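Long-range contact in separin (Saccharomyces cerevisiae, PDB 5U1T), which cleaves a cohesin subunit as a caspase-like cysteine protease, starting chromosome segregation at the onset of anaphase: residues 1082-1087 / 1482-1487. Residues are numbered along the deposited sequence; the frame is centred on the assembly and turned at random.
Sequences LFDKVL and EIKKCT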
loop_
_atom_site.group_PDB
_atom_site.type_symbol
_atom_site.label_atom_id
_atom_site.label_comp_id
_atom_site.label_asym_id
_atom_site.label_seq_id
_atom_site.Cartn_x
_atom_site.Cartn_y
_atom_site.Cartn_z
ATOM N N LEU A 1082 29.295 12.534 -10.329
ATOM C CA LEU A 1082 29.239 13.014 -8.967
ATOM C C LEU A 1082 28.123 12.302 -8.207
ATOM O O LEU A 1082 28.293 11.918 -7.051
ATOM C CB LEU A 1082 29.028 14.519 -8.936
ATOM C CG LEU A 1082 28.964 15.106 -7.533
ATOM C CD1 LEU A 1082 30.346 15.232 -6.891
ATOM C CD2 LEU A 1082 28.266 16.435 -7.588
ATOM N N PHE A 1083 26.983 12.122 -8.859
ATOM C CA PHE A 1083 25.878 11.411 -8.230
ATOM C C PHE A 1083 26.310 9.997 -7.888
ATOM O O PHE A 1083 26.009 9.497 -6.809
ATOM C CB PHE A 1083 24.643 11.395 -9.131
ATOM C CG PHE A 1083 23.729 12.552 -8.899
ATOM C CD1 PHE A 1083 23.374 12.917 -7.606
ATOM C CD2 PHE A 1083 23.239 13.292 -9.955
ATOM C CE1 PHE A 1083 22.538 13.988 -7.378
ATOM C CE2 PHE A 1083 22.399 14.364 -9.730
ATOM C CZ PHE A 1083 22.051 14.711 -8.438
ATOM N N ASP A 1084 27.038 9.377 -8.810
ATOM C CA ASP A 1084 27.564 8.043 -8.587
ATOM C C ASP A 1084 28.440 8.020 -7.350
ATOM O O ASP A 1084 28.267 7.165 -6.485
ATOM C CB ASP A 1084 28.367 7.558 -9.788
ATOM C CG ASP A 1084 28.794 6.118 -9.644
ATOM O OD1 ASP A 1084 29.781 5.846 -8.934
ATOM O OD2 ASP A 1084 28.129 5.240 -10.221
ATOM N N LYS A 1085 29.381 8.961 -7.273
ATOM C CA LYS A 1085 30.302 9.027 -6.143
ATOM C C LYS A 1085 29.542 9.259 -4.827
ATOM O O LYS A 1085 29.685 8.478 -3.880
ATOM C CB LYS A 1085 31.349 10.121 -6.375
ATOM C CG LYS A 1085 32.378 10.302 -5.263
ATOM C CD LYS A 1085 33.438 9.217 -5.236
ATOM C CE LYS A 1085 34.513 9.559 -4.198
ATOM N NZ LYS A 1085 35.572 8.516 -4.018
ATOM N N VAL A 1086 28.715 10.304 -4.776
ATOM C CA VAL A 1086 27.999 10.657 -3.547
ATOM C C VAL A 1086 27.087 9.535 -3.037
ATOM O O VAL A 1086 27.169 9.145 -1.869
ATOM C CB VAL A 1086 27.157 11.931 -3.734
ATOM C CG1 VAL A 1086 26.224 12.125 -2.552
ATOM C CG2 VAL A 1086 28.063 13.140 -3.907
ATOM N N LEU A 1087 26.234 9.015 -3.919
ATOM C CA LEU A 1087 25.306 7.948 -3.565
ATOM C C LEU A 1087 26.010 6.686 -3.076
ATOM O O LEU A 1087 25.398 5.846 -2.409
ATOM C CB LEU A 1087 24.405 7.609 -4.755
ATOM C CG LEU A 1087 23.158 8.489 -4.905
ATOM C CD1 LEU A 1087 22.410 8.158 -6.176
ATOM C CD2 LEU A 1087 22.225 8.344 -3.705
ATOM N N GLU A 1482 33.683 -0.350 -3.111
ATOM C CA GLU A 1482 34.805 -0.052 -2.239
ATOM C C GLU A 1482 35.914 0.713 -2.962
ATOM O O GLU A 1482 36.587 1.557 -2.358
ATOM C CB GLU A 1482 35.364 -1.344 -1.640
ATOM C CG GLU A 1482 35.272 -1.415 -0.116
ATOM C CD GLU A 1482 33.837 -1.389 0.398
ATOM O OE1 GLU A 1482 32.926 -1.952 -0.257
ATOM O OE2 GLU A 1482 33.627 -0.790 1.473
ATOM N N ILE A 1483 36.128 0.422 -4.244
ATOM C CA ILE A 1483 37.072 1.225 -5.006
ATOM C C ILE A 1483 36.578 2.670 -4.958
ATOM O O ILE A 1483 37.360 3.596 -4.698
ATOM C CB ILE A 1483 37.206 0.752 -6.462
ATOM C CG1 ILE A 1483 37.957 -0.570 -6.525
ATOM C CG2 ILE A 1483 37.945 1.778 -7.271
ATOM C CD1 ILE A 1483 37.666 -1.342 -7.768
ATOM N N LYS A 1484 35.265 2.833 -5.149
ATOM C CA LYS A 1484 34.621 4.146 -5.204
ATOM C C LYS A 1484 34.666 4.904 -3.881
ATOM O O LYS A 1484 34.493 6.126 -3.856
ATOM C CB LYS A 1484 33.164 4.012 -5.665
ATOM C CG LYS A 1484 33.037 3.662 -7.137
ATOM C CD LYS A 1484 31.599 3.638 -7.622
ATOM C CE LYS A 1484 31.538 3.026 -9.001
ATOM N NZ LYS A 1484 30.172 2.661 -9.408
ATOM N N LYS A 1485 34.893 4.189 -2.784
ATOM C CA LYS A 1485 34.935 4.836 -1.485
ATOM C C LYS A 1485 36.297 5.446 -1.262
ATOM O O LYS A 1485 36.433 6.390 -0.486
ATOM C CB LYS A 1485 34.588 3.857 -0.366
ATOM C CG LYS A 1485 33.137 3.442 -0.394
ATOM C CD LYS A 1485 32.759 2.574 0.784
ATOM C CE LYS A 1485 31.358 1.997 0.602
ATOM N NZ LYS A 1485 30.907 1.256 1.813
ATOM N N CYS A 1486 37.301 4.920 -1.964
ATOM C CA CYS A 1486 38.664 5.436 -1.860
ATOM C C CYS A 1486 38.739 6.881 -2.311
ATOM O O CYS A 1486 37.808 7.404 -2.931
ATOM C CB CYS A 1486 39.635 4.605 -2.696
ATOM S SG CYS A 1486 39.554 2.855 -2.382
ATOM N N THR A 1487 39.864 7.519 -2.012
ATOM C CA THR A 1487 40.064 8.894 -2.410
ATOM C C THR A 1487 41.357 9.014 -3.195
ATOM O O THR A 1487 41.490 9.875 -4.065
ATOM C CB THR A 1487 40.069 9.814 -1.196
ATOM O OG1 THR A 1487 40.867 9.223 -0.171
ATOM C CG2 THR A 1487 38.655 9.969 -0.659
#
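Lys1085 has CG anti to its backbone N, and its chain bends once, at chi2 (75°). Beyond CD it runs straight, and its ammonium meets the backbone of the turn that starts at Ile1483. Lys1085 NZ donates a hydrogen bond to Lys1484 O, 2.6 Å away. This donor stands 33° from the carbonyl plane. Cys1486 O also lies close, at 2.7 Å from Lys1085 NZ. A further hydrogen bond runs from Lys1085 NZ to Leu1519 O, at the end of helix 1513-1519. The ammonium thus sits among backbone carbonyls of two neighbouring elements. An alanine in place of this lysine would probably leave Lys1484 O and Leu1519 O without their shared donor and weaken the tie between helix and turn.

Beside it, the two charges of Asp1084 and Lys1484 form a salt bridge. The Lys1484 chain is extended beyond CG, and the two side chains cross at about a right angle. NZ of Lys1484 is 3.2 Å from Asp1084 OD1 and 3.4 Å from Asp1084 OD2. Both hydrogen bonds are weak, so charge attraction probably counts for more than bond direction. Asp1084 OD1 also lies beside the Lys1484 methylenes CD and CE.

The turn is a type I beta turn from Ile1483 to Cys1486, with a backbone bond of 3.0 Å from Cys1486 N to Ile1483 O. Ile1483 packs on helices 1453-1461 and 1513-1519. Helix 1075-1088 thus meets the connection between parallel strands 1465-1469 and 1492-1494, in the mixed sheet of the caspase-like (clan CD) peptidase domain.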